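Local coordinates for metallo-beta-lactamase family protein (Thermus thermophilus, PDB 2ZO4), which probably acts as a zinc-dependent hydrolase of the metallo-beta-lactamase superfamily, holding two zinc ions in its active site, at residues V63-H75 / P169-E181. Residues are numbered along the deposited sequence; the frame is centred on the assembly and turned at random.
With ZN (zinc ion), chain B; ZN (zinc ion), chain C.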
# COMPACT_ATOMS: atom_id res chain seq x y z
N VAL A 63 7.94 21.10 -5.62
CA VAL A 63 8.11 19.86 -4.86
C VAL A 63 9.36 19.12 -5.34
O VAL A 63 9.36 18.48 -6.39
CB VAL A 63 6.88 18.93 -4.96
CG1 VAL A 63 7.04 17.74 -4.02
CG2 VAL A 63 5.60 19.68 -4.65
N LYS A 64 10.43 19.21 -4.55
CA LYS A 64 11.73 18.69 -4.96
C LYS A 64 12.07 17.30 -4.39
O LYS A 64 13.01 16.66 -4.85
CB LYS A 64 12.84 19.70 -4.63
CG LYS A 64 12.85 20.93 -5.54
CD LYS A 64 13.34 20.59 -6.95
CE LYS A 64 13.39 21.82 -7.85
NZ LYS A 64 13.95 21.49 -9.20
N THR A 65 11.30 16.86 -3.39
CA THR A 65 11.50 15.52 -2.81
C THR A 65 10.18 14.76 -2.77
O THR A 65 9.16 15.29 -2.32
CB THR A 65 12.11 15.59 -1.38
OG1 THR A 65 13.31 16.35 -1.41
CG2 THR A 65 12.43 14.18 -0.85
N ILE A 66 10.22 13.52 -3.25
CA ILE A 66 9.06 12.64 -3.20
C ILE A 66 9.40 11.42 -2.34
O ILE A 66 10.38 10.71 -2.62
CB ILE A 66 8.61 12.17 -4.61
CG1 ILE A 66 8.37 13.37 -5.54
CG2 ILE A 66 7.38 11.25 -4.51
CD1 ILE A 66 7.20 14.27 -5.17
N LEU A 67 8.60 11.19 -1.31
CA LEU A 67 8.73 10.00 -0.47
C LEU A 67 7.53 9.09 -0.69
O LEU A 67 6.40 9.45 -0.37
CB LEU A 67 8.86 10.39 1.01
CG LEU A 67 9.98 11.38 1.38
CD1 LEU A 67 9.90 11.76 2.84
CD2 LEU A 67 11.36 10.83 1.04
N LEU A 68 7.77 7.90 -1.25
CA LEU A 68 6.69 6.96 -1.55
C LEU A 68 6.57 5.86 -0.50
O LEU A 68 7.53 5.16 -0.21
CB LEU A 68 6.88 6.31 -2.93
CG LEU A 68 6.87 7.23 -4.16
CD1 LEU A 68 7.07 6.41 -5.44
CD2 LEU A 68 5.58 8.05 -4.25
N THR A 69 5.37 5.72 0.06
CA THR A 69 5.10 4.63 1.00
C THR A 69 5.11 3.28 0.28
O THR A 69 5.65 2.31 0.80
CB THR A 69 3.76 4.83 1.75
OG1 THR A 69 2.68 4.89 0.81
CG2 THR A 69 3.80 6.11 2.59
N HIS A 70 4.53 3.25 -0.92
CA HIS A 70 4.49 2.04 -1.75
C HIS A 70 4.11 2.31 -3.21
O HIS A 70 3.85 3.45 -3.60
CB HIS A 70 3.58 0.97 -1.12
CG HIS A 70 2.15 1.39 -0.94
ND1 HIS A 70 1.79 2.52 -0.22
CD2 HIS A 70 1.00 0.81 -1.33
CE1 HIS A 70 0.47 2.62 -0.20
NE2 HIS A 70 -0.03 1.60 -0.87
N HIS A 71 4.08 1.23 -4.00
CA HIS A 71 3.95 1.29 -5.46
C HIS A 71 2.51 1.34 -5.99
O HIS A 71 2.32 1.44 -7.21
CB HIS A 71 4.62 0.07 -6.09
CG HIS A 71 3.83 -1.19 -5.93
ND1 HIS A 71 3.85 -1.94 -4.77
CD2 HIS A 71 2.97 -1.82 -6.76
CE1 HIS A 71 3.05 -2.99 -4.91
NE2 HIS A 71 2.50 -2.93 -6.11
N HIS A 72 1.52 1.23 -5.11
CA HIS A 72 0.13 1.22 -5.57
C HIS A 72 -0.19 2.54 -6.29
O HIS A 72 0.34 3.59 -5.91
CB HIS A 72 -0.85 0.93 -4.43
CG HIS A 72 -0.74 -0.46 -3.87
ND1 HIS A 72 -1.33 -0.83 -2.68
CD2 HIS A 72 -0.11 -1.56 -4.34
CE1 HIS A 72 -1.06 -2.11 -2.44
NE2 HIS A 72 -0.32 -2.57 -3.43
N PRO A 73 -1.04 2.48 -7.33
CA PRO A 73 -1.23 3.62 -8.23
C PRO A 73 -1.67 4.92 -7.54
O PRO A 73 -1.24 6.00 -7.94
CB PRO A 73 -2.32 3.13 -9.20
CG PRO A 73 -2.97 1.98 -8.51
CD PRO A 73 -1.89 1.34 -7.70
N ASP A 74 -2.50 4.80 -6.50
CA ASP A 74 -2.99 5.95 -5.74
C ASP A 74 -1.91 6.69 -4.91
O ASP A 74 -2.16 7.78 -4.40
CB ASP A 74 -4.18 5.56 -4.85
CG ASP A 74 -3.90 4.35 -3.96
OD1 ASP A 74 -3.22 3.39 -4.41
OD2 ASP A 74 -4.37 4.36 -2.81
N HIS A 75 -0.73 6.10 -4.80
CA HIS A 75 0.38 6.69 -4.04
C HIS A 75 1.57 7.00 -4.96
O HIS A 75 2.32 7.95 -4.73
CB HIS A 75 0.81 5.75 -2.91
CG HIS A 75 -0.28 5.43 -1.94
ND1 HIS A 75 -0.39 6.04 -0.71
CD2 HIS A 75 -1.32 4.57 -2.02
CE1 HIS A 75 -1.44 5.57 -0.07
NE2 HIS A 75 -2.03 4.67 -0.85
N PRO A 169 6.29 -4.46 5.40
CA PRO A 169 5.78 -5.30 4.32
C PRO A 169 4.45 -5.96 4.67
O PRO A 169 4.12 -6.09 5.85
CB PRO A 169 6.88 -6.37 4.16
CG PRO A 169 7.51 -6.44 5.52
CD PRO A 169 7.50 -5.03 6.01
N GLY A 170 3.69 -6.35 3.65
CA GLY A 170 2.38 -6.97 3.84
C GLY A 170 1.37 -6.41 2.86
O GLY A 170 0.97 -7.10 1.91
N HIS A 171 0.96 -5.17 3.08
CA HIS A 171 0.11 -4.46 2.13
C HIS A 171 0.81 -4.30 0.78
O HIS A 171 0.19 -4.42 -0.27
CB HIS A 171 -0.29 -3.10 2.69
CG HIS A 171 -1.15 -2.29 1.77
ND1 HIS A 171 -2.48 -2.57 1.57
CD2 HIS A 171 -0.86 -1.24 0.97
CE1 HIS A 171 -2.99 -1.71 0.71
NE2 HIS A 171 -2.02 -0.89 0.33
N ALA A 172 2.11 -4.01 0.82
CA ALA A 172 2.98 -4.08 -0.35
C ALA A 172 4.35 -4.54 0.13
O ALA A 172 4.70 -4.36 1.30
CB ALA A 172 3.08 -2.72 -1.04
N ASP A 173 5.12 -5.14 -0.77
CA ASP A 173 6.38 -5.78 -0.40
C ASP A 173 7.41 -4.81 0.19
O ASP A 173 8.01 -5.09 1.23
CB ASP A 173 6.96 -6.53 -1.61
CG ASP A 173 5.97 -7.54 -2.18
OD1 ASP A 173 5.65 -8.52 -1.48
OD2 ASP A 173 5.51 -7.35 -3.33
N GLY A 174 7.59 -3.67 -0.47
CA GLY A 174 8.48 -2.62 0.03
C GLY A 174 7.69 -1.44 0.57
O GLY A 174 8.04 -0.28 0.35
N HIS A 175 6.61 -1.73 1.29
CA HIS A 175 5.86 -0.68 1.92
C HIS A 175 6.69 -0.07 3.05
O HIS A 175 7.29 -0.78 3.86
CB HIS A 175 4.51 -1.17 2.45
CG HIS A 175 3.65 -0.08 2.99
ND1 HIS A 175 3.80 0.43 4.26
CD2 HIS A 175 2.64 0.63 2.42
CE1 HIS A 175 2.92 1.39 4.46
NE2 HIS A 175 2.21 1.54 3.35
N ALA A 176 6.74 1.26 3.06
CA ALA A 176 7.46 1.97 4.09
C ALA A 176 6.55 3.01 4.74
O ALA A 176 5.84 3.73 4.05
CB ALA A 176 8.71 2.64 3.50
N ALA A 177 6.56 3.04 6.07
CA ALA A 177 5.97 4.16 6.82
C ALA A 177 7.08 5.15 7.16
O ALA A 177 8.25 4.79 7.20
CB ALA A 177 5.28 3.66 8.08
N PHE A 178 6.70 6.40 7.41
CA PHE A 178 7.67 7.43 7.77
C PHE A 178 7.32 7.98 9.14
O PHE A 178 6.24 8.54 9.35
CB PHE A 178 7.73 8.53 6.70
CG PHE A 178 8.13 8.02 5.34
CD1 PHE A 178 9.47 7.86 5.01
CD2 PHE A 178 7.16 7.69 4.39
CE1 PHE A 178 9.85 7.38 3.75
CE2 PHE A 178 7.53 7.21 3.12
CZ PHE A 178 8.87 7.06 2.81
N TYR A 179 8.25 7.81 10.08
CA TYR A 179 8.01 8.12 11.49
C TYR A 179 8.82 9.31 11.98
O TYR A 179 10.06 9.32 11.90
CB TYR A 179 8.28 6.88 12.35
CG TYR A 179 7.88 7.02 13.82
CD1 TYR A 179 6.65 7.55 14.19
CD2 TYR A 179 8.74 6.58 14.83
CE1 TYR A 179 6.29 7.66 15.54
CE2 TYR A 179 8.40 6.69 16.17
CZ TYR A 179 7.17 7.22 16.52
OH TYR A 179 6.83 7.32 17.85
N LEU A 180 8.11 10.32 12.47
CA LEU A 180 8.71 11.50 13.09
C LEU A 180 8.86 11.21 14.58
O LEU A 180 7.91 11.38 15.35
CB LEU A 180 7.85 12.74 12.85
CG LEU A 180 7.86 13.38 11.45
CD1 LEU A 180 7.19 12.49 10.40
CD2 LEU A 180 7.16 14.72 11.50
N GLU A 181 10.05 10.76 14.96
CA GLU A 181 10.29 10.16 16.27
C GLU A 181 10.11 11.12 17.44
O GLU A 181 9.51 10.75 18.45
CB GLU A 181 11.68 9.51 16.32
CG GLU A 181 11.81 8.28 15.42
CD GLU A 181 13.18 7.62 15.49
OE1 GLU A 181 14.19 8.33 15.70
OE2 GLU A 181 13.23 6.39 15.32
ZN ZN B . -2.02 0.61 -1.12
ZN ZN C . -3.68 3.45 -0.78
O HOH W 1 8.27 2.64 -0.30
O HOH W 2 0.91 -5.09 -3.50
O HOH W 3 -3.39 1.85 -1.92
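Thr69 and Ala176 join the two backbones at the start of strand 176-180: Ala176 N donates to Thr69 O (2.7 Å, 163° at the hydrogen), while the CA of His175 adds a CA-H...O contact to the same oxygen. His70, His72 and His171 converge on one zinc, through NE2, ND1 and NE2 respectively, with His171 NE2 2.1 Å from the metal. Imidazole suits this place because either ring nitrogen can coordinate; the rings of His72 (edge) and His171 (face) form an offset edge-to-face pair, planes at 70°. With chi1 at 60°, CG of His70 lies between its backbone N and carbonyl carbon, and His70 ND1 donates, near the ring plane, to Thr69 OG1 (2.7 Å), which helps fix the ring's rotation. His175 lays CD2 over one His70 face, 3.4 Å from His70 ND1, and the small Ala172 fits with its CB 3.7 Å from His70 CB. Along the strands, away from the zincs, the flat Phe178 offers a face to Leu67 CB, 3.8 Å from Phe178 CZ (a CH-pi contact), and an edge to Thr69 CG2; threonine thus supplies both acceptor and methyl. Asp74 and His75 of the HxHxDH motif bind the second zinc with His233, and Asp190 bridges both metals. The contact ties the two mixed sheets of the αβ/βα sandwich together at their metal-bearing edge, Leu67 and Phe178 both packing on Leu163 of strand 161-167.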